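Local coordinates for protein glycosyl hydrolase, family 8 (Clostridium perfringens, PDB 3REN) that probably hydrolyses alpha-linked glucans as an alpha-amylase built on an (alpha/alpha)6-barrel, the fold of glycosyl hydrolase family 8, at residues S234-L239 with Y286-L291. Numbering follows the deposited sequence.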
ATOM      1  N   SER A 234       1.315 -10.584  -2.666  1.00 10.19           N
ATOM      2  CA  SER A 234       2.508 -11.208  -2.048  1.00 11.03           C
ATOM      3  C   SER A 234       3.683 -10.209  -1.903  1.00 11.81           C
ATOM      4  O   SER A 234       4.432 -10.272  -0.942  1.00 12.37           O
ATOM      5  CB  SER A 234       2.965 -12.436  -2.842  1.00 10.65           C
ATOM      6  OG  SER A 234       2.086 -13.540  -2.608  1.00 15.46           O
ATOM      7  N   THR A 235       3.863  -9.313  -2.874  1.00 11.11           N
ATOM      8  CA  THR A 235       4.865  -8.270  -2.716  1.00 11.14           C
ATOM      9  C   THR A 235       4.602  -7.378  -1.495  1.00 11.19           C
ATOM     10  O   THR A 235       5.560  -6.962  -0.813  1.00 11.42           O
ATOM     11  CB  THR A 235       5.115  -7.426  -3.992  1.00 11.69           C
ATOM     12  OG1 THR A 235       3.964  -6.614  -4.306  1.00  9.76           O
ATOM     13  CG2 THR A 235       5.462  -8.354  -5.148  1.00 11.58           C
ATOM     14  N   ILE A 236       3.328  -7.106  -1.206  1.00 10.88           N
ATOM     15  CA  ILE A 236       3.012  -6.316  -0.020  1.00 11.65           C
ATOM     16  C   ILE A 236       3.447  -7.120   1.213  1.00 11.90           C
ATOM     17  O   ILE A 236       4.154  -6.592   2.089  1.00 12.62           O
ATOM     18  CB  ILE A 236       1.522  -5.915   0.044  1.00 11.76           C
ATOM     19  CG1 ILE A 236       1.199  -4.942  -1.086  1.00 10.43           C
ATOM     20  CG2 ILE A 236       1.177  -5.220   1.441  1.00 12.73           C
ATOM     21  CD1 ILE A 236      -0.267  -4.835  -1.424  1.00 11.55           C
ATOM     22  N   VAL A 237       3.058  -8.394   1.279  1.00 11.77           N
ATOM     23  CA  VAL A 237       3.426  -9.233   2.442  1.00 11.52           C
ATOM     24  C   VAL A 237       4.957  -9.276   2.601  1.00 13.44           C
ATOM     25  O   VAL A 237       5.495  -9.147   3.718  1.00 14.16           O
ATOM     26  CB  VAL A 237       2.906 -10.674   2.281  1.00 11.03           C
ATOM     27  CG1 VAL A 237       3.499 -11.572   3.342  1.00  9.00           C
ATOM     28  CG2 VAL A 237       1.355 -10.719   2.305  1.00  9.37           C
ATOM     29  N   ILE A 238       5.665  -9.486   1.492  1.00 13.54           N
ATOM     30  CA  ILE A 238       7.139  -9.569   1.518  1.00 13.23           C
ATOM     31  C   ILE A 238       7.765  -8.283   2.009  1.00 13.57           C
ATOM     32  O   ILE A 238       8.627  -8.333   2.899  1.00 13.51           O
ATOM     33  CB  ILE A 238       7.715  -9.955   0.133  1.00 13.79           C
ATOM     34  CG1 ILE A 238       7.301 -11.401  -0.205  1.00 12.91           C
ATOM     35  CG2 ILE A 238       9.221  -9.747   0.084  1.00 11.13           C
ATOM     36  CD1 ILE A 238       7.413 -11.754  -1.701  1.00 11.11           C
ATOM     37  N   LEU A 239       7.318  -7.142   1.464  1.00 13.19           N
ATOM     38  CA  LEU A 239       7.798  -5.849   1.950  1.00 13.29           C
ATOM     39  C   LEU A 239       7.514  -5.676   3.452  1.00 13.70           C
ATOM     40  O   LEU A 239       8.403  -5.240   4.178  1.00 13.68           O
ATOM     41  CB  LEU A 239       7.231  -4.692   1.145  1.00 12.25           C
ATOM     42  CG  LEU A 239       7.633  -3.253   1.470  1.00 12.92           C
ATOM     43  CD1 LEU A 239       9.145  -3.053   1.310  1.00 11.47           C
ATOM     44  CD2 LEU A 239       6.927  -2.366   0.489  1.00 12.44           C
ATOM     45  N   TYR A 286       5.612  -3.157  -9.653  1.00 11.18           N
ATOM     46  CA  TYR A 286       6.997  -2.640  -9.808  1.00 11.75           C
ATOM     47  C   TYR A 286       7.442  -1.747  -8.662  1.00 11.59           C
ATOM     48  O   TYR A 286       8.590  -1.827  -8.229  1.00 11.94           O
ATOM     49  CB  TYR A 286       7.187  -1.940 -11.159  1.00 10.78           C
ATOM     50  CG  TYR A 286       7.153  -2.924 -12.315  1.00 11.54           C
ATOM     51  CD1 TYR A 286       7.976  -4.061 -12.308  1.00 11.49           C
ATOM     52  CD2 TYR A 286       6.283  -2.743 -13.384  1.00  8.09           C
ATOM     53  CE1 TYR A 286       7.961  -4.997 -13.359  1.00 10.67           C
ATOM     54  CE2 TYR A 286       6.253  -3.672 -14.460  1.00 11.54           C
ATOM     55  CZ  TYR A 286       7.100  -4.791 -14.428  1.00 13.04           C
ATOM     56  OH  TYR A 286       7.087  -5.698 -15.463  1.00 11.52           O
ATOM     57  N   SER A 287       6.523  -0.909  -8.170  1.00 11.14           N
ATOM     58  CA  SER A 287       6.771  -0.098  -6.971  1.00 12.29           C
ATOM     59  C   SER A 287       7.190  -0.905  -5.793  1.00 12.16           C
ATOM     60  O   SER A 287       8.166  -0.554  -5.135  1.00 12.66           O
ATOM     61  CB  SER A 287       5.532   0.723  -6.593  1.00 12.96           C
ATOM     62  OG  SER A 287       5.269   1.682  -7.604  1.00 16.11           O
ATOM     63  N   ASN A 288       6.467  -1.997  -5.507  1.00 12.66           N
ATOM     64  CA  ASN A 288       6.786  -2.802  -4.355  1.00 13.24           C
ATOM     65  C   ASN A 288       8.120  -3.521  -4.501  1.00 13.31           C
ATOM     66  O   ASN A 288       8.875  -3.648  -3.532  1.00 13.85           O
ATOM     67  CB  ASN A 288       5.651  -3.820  -4.101  1.00 13.43           C
ATOM     68  CG  ASN A 288       4.484  -3.195  -3.350  1.00 17.97           C
ATOM     69  OD1 ASN A 288       4.625  -2.130  -2.770  1.00 20.38           O
ATOM     70  ND2 ASN A 288       3.325  -3.849  -3.367  1.00 22.60           N
ATOM     71  N   VAL A 289       8.394  -4.012  -5.717  1.00 12.90           N
ATOM     72  CA  VAL A 289       9.649  -4.701  -5.999  1.00 12.40           C
ATOM     73  C   VAL A 289      10.819  -3.730  -5.788  1.00 12.74           C
ATOM     74  O   VAL A 289      11.832  -4.081  -5.174  1.00 12.21           O
ATOM     75  CB  VAL A 289       9.651  -5.261  -7.443  1.00 13.16           C
ATOM     76  CG1 VAL A 289      11.008  -5.861  -7.772  1.00 13.01           C
ATOM     77  CG2 VAL A 289       8.566  -6.331  -7.620  1.00 11.52           C
ATOM     78  N   ALA A 290      10.663  -2.492  -6.269  1.00 12.29           N
ATOM     79  CA  ALA A 290      11.647  -1.425  -6.033  1.00 12.83           C
ATOM     80  C   ALA A 290      11.816  -1.120  -4.552  1.00 13.80           C
ATOM     81  O   ALA A 290      12.934  -0.911  -4.092  1.00 13.95           O
ATOM     82  CB  ALA A 290      11.250  -0.140  -6.803  1.00 12.73           C
ATOM     83  N   LEU A 291      10.715  -1.079  -3.797  1.00 13.90           N
ATOM     84  CA  LEU A 291      10.838  -0.810  -2.331  1.00 14.21           C
ATOM     85  C   LEU A 291      11.540  -1.953  -1.573  1.00 14.07           C
ATOM     86  O   LEU A 291      12.303  -1.730  -0.612  1.00 13.75           O
ATOM     87  CB  LEU A 291       9.472  -0.517  -1.709  1.00 13.68           C
ATOM     88  CG  LEU A 291       8.974   0.848  -2.177  1.00 16.95           C
ATOM     89  CD1 LEU A 291       7.485   0.925  -1.988  1.00 15.98           C
ATOM     90  CD2 LEU A 291       9.735   1.995  -1.445  1.00 14.83           C
TER
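N288 lays its side chain obliquely across T235, its CB 3.6 Å from the threonine CB and its amide directed at the hydroxyl. ND2 donates a hydrogen bond to T235 OG1 over 3.0 Å; the N-H...O angle is 151°, and OG1 lies close to the amide plane. Two hydrogen bonds grip this hydroxyl: it accepts from ND2 and donates to the carbonyl O of L232, one turn back in its own helix. A chi1 of 68° sets OG1 in the cleft flanked by its own backbone N and C, from where it can meet both partners. ND2 also lies 3.3 Å from I236 CG1, which approaches it obliquely from one side of the amide plane, roughly at right angles to the bond to OG1. One turn on, L239 reaches across the gap with CG anti to its backbone N. Its CD2 touches L291 CB at 3.8 Å and lies 4.0 Å from N288 OD1, so this methyl rests against both residues of the facing helix, while CD1 rests against the L291 backbone. The contact is therefore polar at T235 and apolar at L239. Segments 234-239 and 286-291 run nearly parallel, at 21°, their axes approaching to 9.4 Å, and T235 faces N288 across them. In the (alpha/alpha)6-barrel, helix 231-243 also packs through I238 on helix 249-262, whereas helix 283-296 is backed by helices 299-312 and 335-346 through S287 and A290.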